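Local coordinates for type IV pilus assembly protein PilF (Thermus thermophilus HB8, PDB 5OIU) that probably hydrolyses ATP as a hexameric AAA+ motor that powers the assembly of type IV pili, at residues C[124-129]-C[330-335]; C[145-150]-C[271-276]; C[286-291]-C[308-313]. All coordinates share one frame; numbering follows the deposited sequence.

Contact 1 (C[124-129]-C[330-335]); sequences LGFAPG and AIHELL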
loop_
_atom_site.group_PDB
_atom_site.type_symbol
_atom_site.label_atom_id
_atom_site.label_comp_id
_atom_site.label_asym_id
_atom_site.label_seq_id
_atom_site.Cartn_x
_atom_site.Cartn_y
_atom_site.Cartn_z
ATOM N N LEU C 124 36.442 18.403 -2.723
ATOM C CA LEU C 124 35.356 17.691 -3.380
ATOM C C LEU C 124 34.297 18.620 -3.935
ATOM O O LEU C 124 33.322 18.128 -4.506
ATOM C CB LEU C 124 34.683 16.714 -2.419
ATOM C CG LEU C 124 35.350 15.359 -2.264
ATOM C CD1 LEU C 124 34.633 14.582 -1.163
ATOM C CD2 LEU C 124 35.305 14.630 -3.566
ATOM N N GLY C 125 34.440 19.931 -3.735
ATOM C CA GLY C 125 33.507 20.910 -4.249
ATOM C C GLY C 125 32.330 21.266 -3.357
ATOM O O GLY C 125 31.378 21.880 -3.851
ATOM N N PHE C 126 32.358 20.921 -2.065
ATOM C CA PHE C 126 31.202 21.140 -1.201
ATOM C C PHE C 126 31.010 22.615 -0.897
ATOM O O PHE C 126 31.980 23.354 -0.705
ATOM C CB PHE C 126 31.358 20.377 0.112
ATOM C CG PHE C 126 30.944 18.959 0.023
ATOM C CD1 PHE C 126 29.613 18.607 0.126
ATOM C CD2 PHE C 126 31.876 17.972 -0.189
ATOM C CE1 PHE C 126 29.221 17.291 0.031
ATOM C CE2 PHE C 126 31.497 16.649 -0.283
ATOM C CZ PHE C 126 30.173 16.303 -0.169
ATOM N N ALA C 127 29.749 23.046 -0.834
ATOM C CA ALA C 127 29.468 24.399 -0.379
ATOM C C ALA C 127 29.897 24.524 1.078
ATOM O O ALA C 127 29.871 23.536 1.814
ATOM C CB ALA C 127 27.990 24.727 -0.524
ATOM N N PRO C 128 30.328 25.715 1.516
ATOM C CA PRO C 128 30.953 25.811 2.848
ATOM C C PRO C 128 30.115 25.228 3.968
ATOM O O PRO C 128 30.623 24.401 4.738
ATOM C CB PRO C 128 31.176 27.318 3.008
ATOM C CG PRO C 128 31.405 27.776 1.649
ATOM C CD PRO C 128 30.459 26.980 0.778
ATOM N N GLY C 129 28.838 25.599 4.066
ATOM C CA GLY C 129 28.037 25.119 5.179
ATOM C C GLY C 129 27.756 23.633 5.101
ATOM O O GLY C 129 27.843 22.916 6.107
ATOM N N ALA C 330 31.230 19.055 -8.931
ATOM C CA ALA C 330 30.130 18.318 -8.336
ATOM C C ALA C 330 29.168 19.275 -7.654
ATOM O O ALA C 330 29.565 20.340 -7.172
ATOM C CB ALA C 330 30.640 17.291 -7.328
ATOM N N ILE C 331 27.888 18.880 -7.632
ATOM C CA ILE C 331 26.843 19.555 -6.871
ATOM C C ILE C 331 26.170 18.525 -5.966
ATOM O O ILE C 331 26.057 17.341 -6.305
ATOM C CB ILE C 331 25.823 20.252 -7.806
ATOM C CG1 ILE C 331 24.909 19.244 -8.505
ATOM C CG2 ILE C 331 26.536 21.067 -8.877
ATOM C CD1 ILE C 331 24.067 19.896 -9.577
ATOM N N HIS C 332 25.716 18.978 -4.799
ATOM C CA HIS C 332 25.419 18.050 -3.722
ATOM C C HIS C 332 24.056 18.284 -3.091
ATOM O O HIS C 332 23.556 19.408 -3.009
ATOM C CB HIS C 332 26.468 18.143 -2.646
ATOM C CG HIS C 332 27.858 17.875 -3.133
ATOM N ND1 HIS C 332 28.807 18.871 -3.264
ATOM C CD2 HIS C 332 28.466 16.722 -3.497
ATOM C CE1 HIS C 332 29.934 18.343 -3.702
ATOM N NE2 HIS C 332 29.758 17.039 -3.845
ATOM N N GLU C 333 23.481 17.186 -2.619
ATOM C CA GLU C 333 22.304 17.195 -1.766
ATOM C C GLU C 333 22.581 16.259 -0.595
ATOM O O GLU C 333 22.773 15.054 -0.806
ATOM C CB GLU C 333 21.087 16.734 -2.556
ATOM C CG GLU C 333 19.780 17.055 -1.927
ATOM C CD GLU C 333 18.650 16.732 -2.853
ATOM O OE1 GLU C 333 18.308 15.530 -2.956
ATOM O OE2 GLU C 333 18.138 17.677 -3.504
ATOM N N LEU C 334 22.621 16.808 0.632
ATOM C CA LEU C 334 23.056 16.053 1.819
ATOM C C LEU C 334 21.925 15.983 2.839
ATOM O O LEU C 334 21.665 16.947 3.569
ATOM C CB LEU C 334 24.313 16.647 2.456
ATOM C CG LEU C 334 24.763 15.978 3.774
ATOM C CD1 LEU C 334 24.992 14.482 3.648
ATOM C CD2 LEU C 334 26.021 16.646 4.360
ATOM N N LEU C 335 21.284 14.820 2.897
ATOM C CA LEU C 335 20.220 14.534 3.844
ATOM C C LEU C 335 20.852 13.937 5.094
ATOM O O LEU C 335 21.278 12.774 5.083
ATOM C CB LEU C 335 19.202 13.579 3.228
ATOM C CG LEU C 335 17.862 13.379 3.937
ATOM C CD1 LEU C 335 16.855 12.788 2.981
ATOM C CD2 LEU C 335 17.993 12.478 5.148
HETATM O O HOH W 1 27.697 21.375 -1.801
#

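Contact 2 (C[145-150]-C[271-276]); sequences FLITGP and GVLSQR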
loop_
_atom_site.group_PDB
_atom_site.type_symbol
_atom_site.label_atom_id
_atom_site.label_comp_id
_atom_site.label_asym_id
_atom_site.label_seq_id
_atom_site.Cartn_x
_atom_site.Cartn_y
_atom_site.Cartn_z
ATOM N N PHE C 145 26.094 5.228 5.698
ATOM C CA PHE C 145 26.055 6.487 4.970
ATOM C C PHE C 145 25.971 6.139 3.492
ATOM O O PHE C 145 26.820 5.402 2.983
ATOM C CB PHE C 145 27.292 7.320 5.293
ATOM C CG PHE C 145 27.377 8.578 4.539
ATOM C CD1 PHE C 145 26.245 9.325 4.302
ATOM C CD2 PHE C 145 28.597 9.024 4.057
ATOM C CE1 PHE C 145 26.309 10.491 3.585
ATOM C CE2 PHE C 145 28.672 10.198 3.341
ATOM C CZ PHE C 145 27.532 10.937 3.111
ATOM N N LEU C 146 24.912 6.599 2.829
ATOM C CA LEU C 146 24.626 6.203 1.452
ATOM C C LEU C 146 25.054 7.302 0.501
ATOM O O LEU C 146 24.682 8.465 0.691
ATOM C CB LEU C 146 23.141 5.906 1.249
ATOM C CG LEU C 146 22.558 4.697 1.963
ATOM C CD1 LEU C 146 21.081 4.539 1.595
ATOM C CD2 LEU C 146 23.368 3.448 1.623
ATOM N N ILE C 147 25.854 6.937 -0.498
ATOM C CA ILE C 147 26.230 7.841 -1.584
ATOM C C ILE C 147 25.406 7.467 -2.800
ATOM O O ILE C 147 25.408 6.309 -3.231
ATOM C CB ILE C 147 27.730 7.764 -1.924
ATOM C CG1 ILE C 147 28.614 7.783 -0.669
ATOM C CG2 ILE C 147 28.081 8.857 -2.947
ATOM C CD1 ILE C 147 28.484 9.009 0.160
ATOM N N THR C 148 24.734 8.441 -3.374
ATOM C CA THR C 148 23.706 8.119 -4.340
ATOM C C THR C 148 23.751 9.109 -5.497
ATOM O O THR C 148 24.165 10.269 -5.353
ATOM C CB THR C 148 22.313 8.077 -3.648
ATOM O OG1 THR C 148 21.356 7.405 -4.480
ATOM C CG2 THR C 148 21.803 9.459 -3.333
ATOM N N GLY C 149 23.347 8.615 -6.657
ATOM C CA GLY C 149 23.270 9.417 -7.841
ATOM C C GLY C 149 23.017 8.516 -9.023
ATOM O O GLY C 149 23.042 7.284 -8.911
ATOM N N PRO C 150 22.751 9.110 -10.179
ATOM C CA PRO C 150 22.649 8.319 -11.399
ATOM C C PRO C 150 24.025 7.817 -11.796
ATOM O O PRO C 150 25.052 8.164 -11.201
ATOM C CB PRO C 150 22.080 9.303 -12.426
ATOM C CG PRO C 150 22.566 10.616 -11.958
ATOM C CD PRO C 150 22.573 10.548 -10.445
ATOM N N GLY C 271 22.917 9.202 7.041
ATOM C CA GLY C 271 22.767 10.257 6.058
ATOM C C GLY C 271 22.779 9.696 4.654
ATOM O O GLY C 271 23.186 8.548 4.419
ATOM N N VAL C 272 22.308 10.531 3.721
ATOM C CA VAL C 272 22.306 10.208 2.299
ATOM C C VAL C 272 22.900 11.381 1.539
ATOM O O VAL C 272 22.474 12.527 1.723
ATOM C CB VAL C 272 20.896 9.889 1.768
ATOM C CG1 VAL C 272 20.973 9.418 0.327
ATOM C CG2 VAL C 272 20.246 8.819 2.620
ATOM N N LEU C 273 23.881 11.101 0.694
ATOM C CA LEU C 273 24.459 12.102 -0.188
ATOM C C LEU C 273 24.052 11.776 -1.614
ATOM O O LEU C 273 24.335 10.673 -2.099
ATOM C CB LEU C 273 25.978 12.131 -0.078
ATOM C CG LEU C 273 26.520 13.150 -1.058
ATOM C CD1 LEU C 273 26.223 14.526 -0.505
ATOM C CD2 LEU C 273 28.002 12.949 -1.246
ATOM N N SER C 274 23.398 12.728 -2.277
ATOM C CA SER C 274 23.088 12.640 -3.697
ATOM C C SER C 274 23.938 13.631 -4.464
ATOM O O SER C 274 24.109 14.772 -4.025
ATOM C CB SER C 274 21.614 12.941 -3.972
ATOM O OG SER C 274 21.294 12.532 -5.280
ATOM N N GLN C 275 24.456 13.227 -5.618
ATOM C CA GLN C 275 25.268 14.201 -6.326
ATOM C C GLN C 275 25.126 14.091 -7.844
ATOM O O GLN C 275 24.604 13.111 -8.385
ATOM C CB GLN C 275 26.741 14.094 -5.898
ATOM C CG GLN C 275 27.456 12.777 -6.152
ATOM C CD GLN C 275 28.928 12.881 -5.725
ATOM O OE1 GLN C 275 29.244 12.951 -4.535
ATOM N NE2 GLN C 275 29.822 12.925 -6.700
ATOM N N ARG C 276 25.586 15.152 -8.510
ATOM C CA ARG C 276 25.657 15.263 -9.959
ATOM C C ARG C 276 26.992 15.881 -10.355
ATOM O O ARG C 276 27.594 16.647 -9.594
ATOM C CB ARG C 276 24.529 16.141 -10.533
ATOM C CG ARG C 276 23.160 15.668 -10.204
ATOM C CD ARG C 276 22.931 14.284 -10.774
ATOM N NE ARG C 276 21.499 14.015 -10.797
ATOM C CZ ARG C 276 20.820 13.573 -9.742
ATOM N NH1 ARG C 276 21.459 13.313 -8.592
ATOM N NH2 ARG C 276 19.507 13.379 -9.839
#

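Contact 3 (C[286-291]-C[308-313]); sequences KVEVKP and GARLYK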
loop_
_atom_site.group_PDB
_atom_site.type_symbol
_atom_site.label_atom_id
_atom_site.label_comp_id
_atom_site.label_asym_id
_atom_site.label_seq_id
_atom_site.Cartn_x
_atom_site.Cartn_y
_atom_site.Cartn_z
ATOM N N LYS C 286 35.455 33.252 -19.854
ATOM C CA LYS C 286 34.318 33.454 -18.976
ATOM C C LYS C 286 33.832 34.894 -19.086
ATOM O O LYS C 286 34.608 35.821 -19.311
ATOM C CB LYS C 286 34.685 33.114 -17.527
ATOM C CG LYS C 286 33.498 33.131 -16.583
ATOM C CD LYS C 286 33.901 33.043 -15.115
ATOM C CE LYS C 286 34.393 31.665 -14.733
ATOM N NZ LYS C 286 34.439 31.533 -13.241
ATOM N N VAL C 287 32.525 35.082 -18.918
ATOM C CA VAL C 287 31.912 36.380 -19.149
ATOM C C VAL C 287 30.627 36.453 -18.331
ATOM O O VAL C 287 30.038 35.426 -17.986
ATOM C CB VAL C 287 31.670 36.589 -20.662
ATOM C CG1 VAL C 287 30.515 35.747 -21.145
ATOM C CG2 VAL C 287 31.372 38.004 -20.911
ATOM N N GLU C 288 30.212 37.671 -17.984
ATOM C CA GLU C 288 29.001 37.851 -17.196
ATOM C C GLU C 288 27.771 37.837 -18.091
ATOM O O GLU C 288 27.833 38.166 -19.279
ATOM C CB GLU C 288 29.041 39.165 -16.410
ATOM C CG GLU C 288 29.652 39.016 -15.035
ATOM C CD GLU C 288 29.525 40.262 -14.171
ATOM O OE1 GLU C 288 28.753 41.176 -14.544
ATOM O OE2 GLU C 288 30.198 40.310 -13.111
ATOM N N VAL C 289 26.645 37.422 -17.517
ATOM C CA VAL C 289 25.339 37.650 -18.125
ATOM C C VAL C 289 24.436 38.236 -17.052
ATOM O O VAL C 289 24.520 37.862 -15.876
ATOM C CB VAL C 289 24.720 36.374 -18.748
ATOM C CG1 VAL C 289 25.738 35.630 -19.586
ATOM C CG2 VAL C 289 24.163 35.465 -17.691
ATOM N N LYS C 290 23.631 39.209 -17.442
ATOM C CA LYS C 290 22.632 39.735 -16.528
ATOM C C LYS C 290 21.557 38.674 -16.402
ATOM O O LYS C 290 20.958 38.289 -17.414
ATOM C CB LYS C 290 22.050 41.054 -17.037
ATOM C CG LYS C 290 20.893 41.606 -16.213
ATOM C CD LYS C 290 21.273 41.821 -14.750
ATOM C CE LYS C 290 20.029 42.100 -13.894
ATOM N NZ LYS C 290 20.291 43.085 -12.794
ATOM N N PRO C 291 21.332 38.121 -15.221
ATOM C CA PRO C 291 20.248 37.159 -15.060
ATOM C C PRO C 291 18.905 37.860 -15.017
ATOM O O PRO C 291 18.795 39.027 -14.633
ATOM C CB PRO C 291 20.569 36.505 -13.713
ATOM C CG PRO C 291 21.269 37.578 -12.957
ATOM C CD PRO C 291 22.078 38.337 -13.970
ATOM N N GLY C 308 22.555 41.466 -6.031
ATOM C CA GLY C 308 23.896 41.420 -6.567
ATOM C C GLY C 308 24.086 40.387 -7.652
ATOM O O GLY C 308 24.992 40.515 -8.485
ATOM N N ALA C 309 23.222 39.373 -7.662
ATOM C CA ALA C 309 23.539 38.124 -8.340
ATOM C C ALA C 309 23.877 38.353 -9.799
ATOM O O ALA C 309 23.128 39.012 -10.521
ATOM C CB ALA C 309 22.371 37.155 -8.227
ATOM N N ARG C 310 25.025 37.825 -10.220
ATOM C CA ARG C 310 25.410 37.745 -11.621
ATOM C C ARG C 310 25.678 36.282 -11.956
ATOM O O ARG C 310 25.978 35.476 -11.072
ATOM C CB ARG C 310 26.651 38.614 -11.921
ATOM C CG ARG C 310 26.362 40.050 -12.467
ATOM C CD ARG C 310 25.001 40.619 -11.985
ATOM N NE ARG C 310 24.861 42.083 -11.988
ATOM C CZ ARG C 310 23.746 42.736 -11.636
ATOM N NH1 ARG C 310 23.709 44.066 -11.660
ATOM N NH2 ARG C 310 22.666 42.069 -11.241
ATOM N N LEU C 311 25.524 35.937 -13.235
ATOM C CA LEU C 311 25.768 34.596 -13.761
ATOM C C LEU C 311 26.819 34.677 -14.860
ATOM O O LEU C 311 27.193 35.763 -15.307
ATOM C CB LEU C 311 24.494 33.950 -14.326
ATOM C CG LEU C 311 23.328 33.526 -13.434
ATOM C CD1 LEU C 311 22.152 33.141 -14.329
ATOM C CD2 LEU C 311 23.671 32.388 -12.456
ATOM N N TYR C 312 27.282 33.508 -15.311
ATOM C CA TYR C 312 28.455 33.423 -16.165
ATOM C C TYR C 312 28.264 32.348 -17.222
ATOM O O TYR C 312 27.501 31.401 -17.035
ATOM C CB TYR C 312 29.734 33.132 -15.336
ATOM C CG TYR C 312 29.935 34.125 -14.213
ATOM C CD1 TYR C 312 29.233 34.009 -13.013
ATOM C CD2 TYR C 312 30.788 35.205 -14.367
ATOM C CE1 TYR C 312 29.386 34.948 -12.004
ATOM C CE2 TYR C 312 30.957 36.140 -13.355
ATOM C CZ TYR C 312 30.262 36.010 -12.186
ATOM O OH TYR C 312 30.449 36.953 -11.207
ATOM N N LYS C 313 28.959 32.516 -18.343
ATOM C CA LYS C 313 29.090 31.463 -19.338
ATOM C C LYS C 313 30.461 31.591 -19.978
ATOM O O LYS C 313 31.187 32.560 -19.770
ATOM C CB LYS C 313 27.977 31.521 -20.387
ATOM C CG LYS C 313 28.229 32.513 -21.519
ATOM C CD LYS C 313 27.084 32.514 -22.546
ATOM C CE LYS C 313 27.609 32.637 -24.004
ATOM N NZ LYS C 313 26.725 33.416 -24.943
#

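Contact 1 (C[124-129]-C[330-335])
G125 and A330 bring the two backbones to 5.9 Å between CA atoms, and F126 and H332 to 7.0 Å, with no direct hydrogen bond across: a loop, 124-127, lies over strand 328-336. The contact rests on two rings. F126 and H332 form a face-to-face stack, with centroids 3.8 Å apart and planes at 11°. H332 CG, set anti to the carbonyl carbon (chi1 -58°), is the atom that F126 CE1 meets at 3.5 Å, and CE1 sits over the centre of the imidazole. In return H332 CE1 lies over the centre of the phenyl ring. The opposite face of the imidazole has the C atom of A330 near its rim. The edge of the same ring is turned to the loop backbone. L124 O lies in its plane, 3.5 Å from H332 CE1, and the C atom of G125 is near that plane as well. H332 ND1 is bridged to the loop by a water, which accepts from A127 N at 2.8 Å and lies 3.1 Å from ND1. The stack and the water probably help to set the tilt and rotation of the imidazole. G125 has positive phi (89°), and a CB there would press on the carbonyl O of L124. A330 turns its CB toward the loop and meets L124 O at 4.0 Å. Around the contact, F134 stacks on F126. K373 of helix 366-374 donates to A330 O and, weakly, to G125 O. D369 of the same helix takes the H332 backbone N-H. Strand 328-336 is an edge strand, within this chain, of the mixed sheet in the P-loop ATPase domain, and its residue A330 belongs to the ATP pocket; the stack ties the loop leading into helix 128-138 to this sheet edge.

Contact 2 (C[145-150]-C[271-276])
L146, I147 and T148 pair with V272, L273 and S274 as two parallel strands inside the mixed sheet of the ATPase domain, and the contact is buried. The short segments approach to 4.6 Å between axes, at 15°. Two bonds at the start of the pair are nearly straight: L146 N to G271 O, and L273 N to L146 O at 2.8 Å. The next two, T148 N to L273 O and Q275 N to T148 O at 3.0 Å, are more bent at the hydrogen. On the face with F145, I147 and L273, the F145 ring sets its edge against the G271 backbone. F145 CZ comes to 3.7 Å from L273 CB. I147 and L273 lie side by side, with I147 CD1 on L273 CB. Helix 155-166 packs on this face. The other face holds L146, V272, T148 and S274. Here T148 CG2 touches V272 CG1 at 3.8 Å and S274 CB at 3.5 Å, while T148 OG1 bonds to T245 OG1 and L243 O. Strand 143-148 runs into the P-loop (Walker A) at G149, as in P-loop NTPases, where the loop after a central strand wraps the nucleotide phosphates. Q275 NE2 bonds to S153 O of that loop, and Q275 OE1 to T158 OG1 of helix 155-166. P150 crosses R276 at about a right angle. P150 CD lies over one face of the R276 guanidinium, toward the rim, 3.5 Å from R276 NH1. R276 NH1 donates to Q275 O from above the carbonyl plane, at 3.2 Å, and R276 NH2 bonds to N246 O.

Contact 3 (C[286-291]-C[308-313])
Y312 and E288 face each other across the strands: chi1 of Y312 (-54°) sets its CG anti to the carbonyl carbon, and chi2 of E288 (-172°) carries its CD onward in an extended chain. The two side chains lie side by side, pointing the same way. They belong to a two-stranded antiparallel sheet in the part of the chain that carries the zinc site of C282, C285, C317 and C320. E288 and Y312 are the non-hydrogen-bonded pair between two hydrogen-bonded ones. V287 and K313 exchange two backbone bonds. V289 N donates to L311 O at 2.8 Å, from above the carbonyl plane, and the return bond from L311 N is weak. E288 CG meets Y312 CE2 at 3.6 Å, and the E288 carboxylate is turned 82° from the ring. E288 OE1 also reaches R310 CG. K286 CD comes to 3.9 Å from Y312 CD2. The K286 ammonium is at most a weak cation-pi partner of the ring; it bonds to G377 O. On the face with V287, V289, L311 and K313, V289 CG2 packs on L311 CB at 3.7 Å. P291 CB meets L311 CD1 at 3.8 Å. L311 and P291 are buried: L375 also touches L311, and L296 of helix 293-298 touches P291. At the end of the pair K290 CD lies over one face of the R310 guanidinium, toward the rim. The placement of K290 NZ, close to R310 NH2, is doubtful. R310 NH2 donates to A309 O at 3.2 Å, with that oxygen close to the guanidinium plane.

Contacts 1 and 2 share one sheet and touch. Strands 328-336 and 269-281 are neighbours in it, and S274 N lies 2.8 Å from E333 O, as V272 N does from L335 O, both probable hydrogen bonds. Their centres are 11 Å apart. Contact 2 carries the strand that enters the P-loop, and the side chain of Q275 is about 5 Å from ATP. Contact 1 reaches the nucleotide through A330, whose side chain is about 4 Å away. Contact 3 stands apart, with nearest atoms about 12 Å from contact 1 and about 16 Å from contact 2. Its K286 side chain is about 8 Å from zinc. Strand 269-281 leads from the ATPase sheet toward this zinc-bearing region.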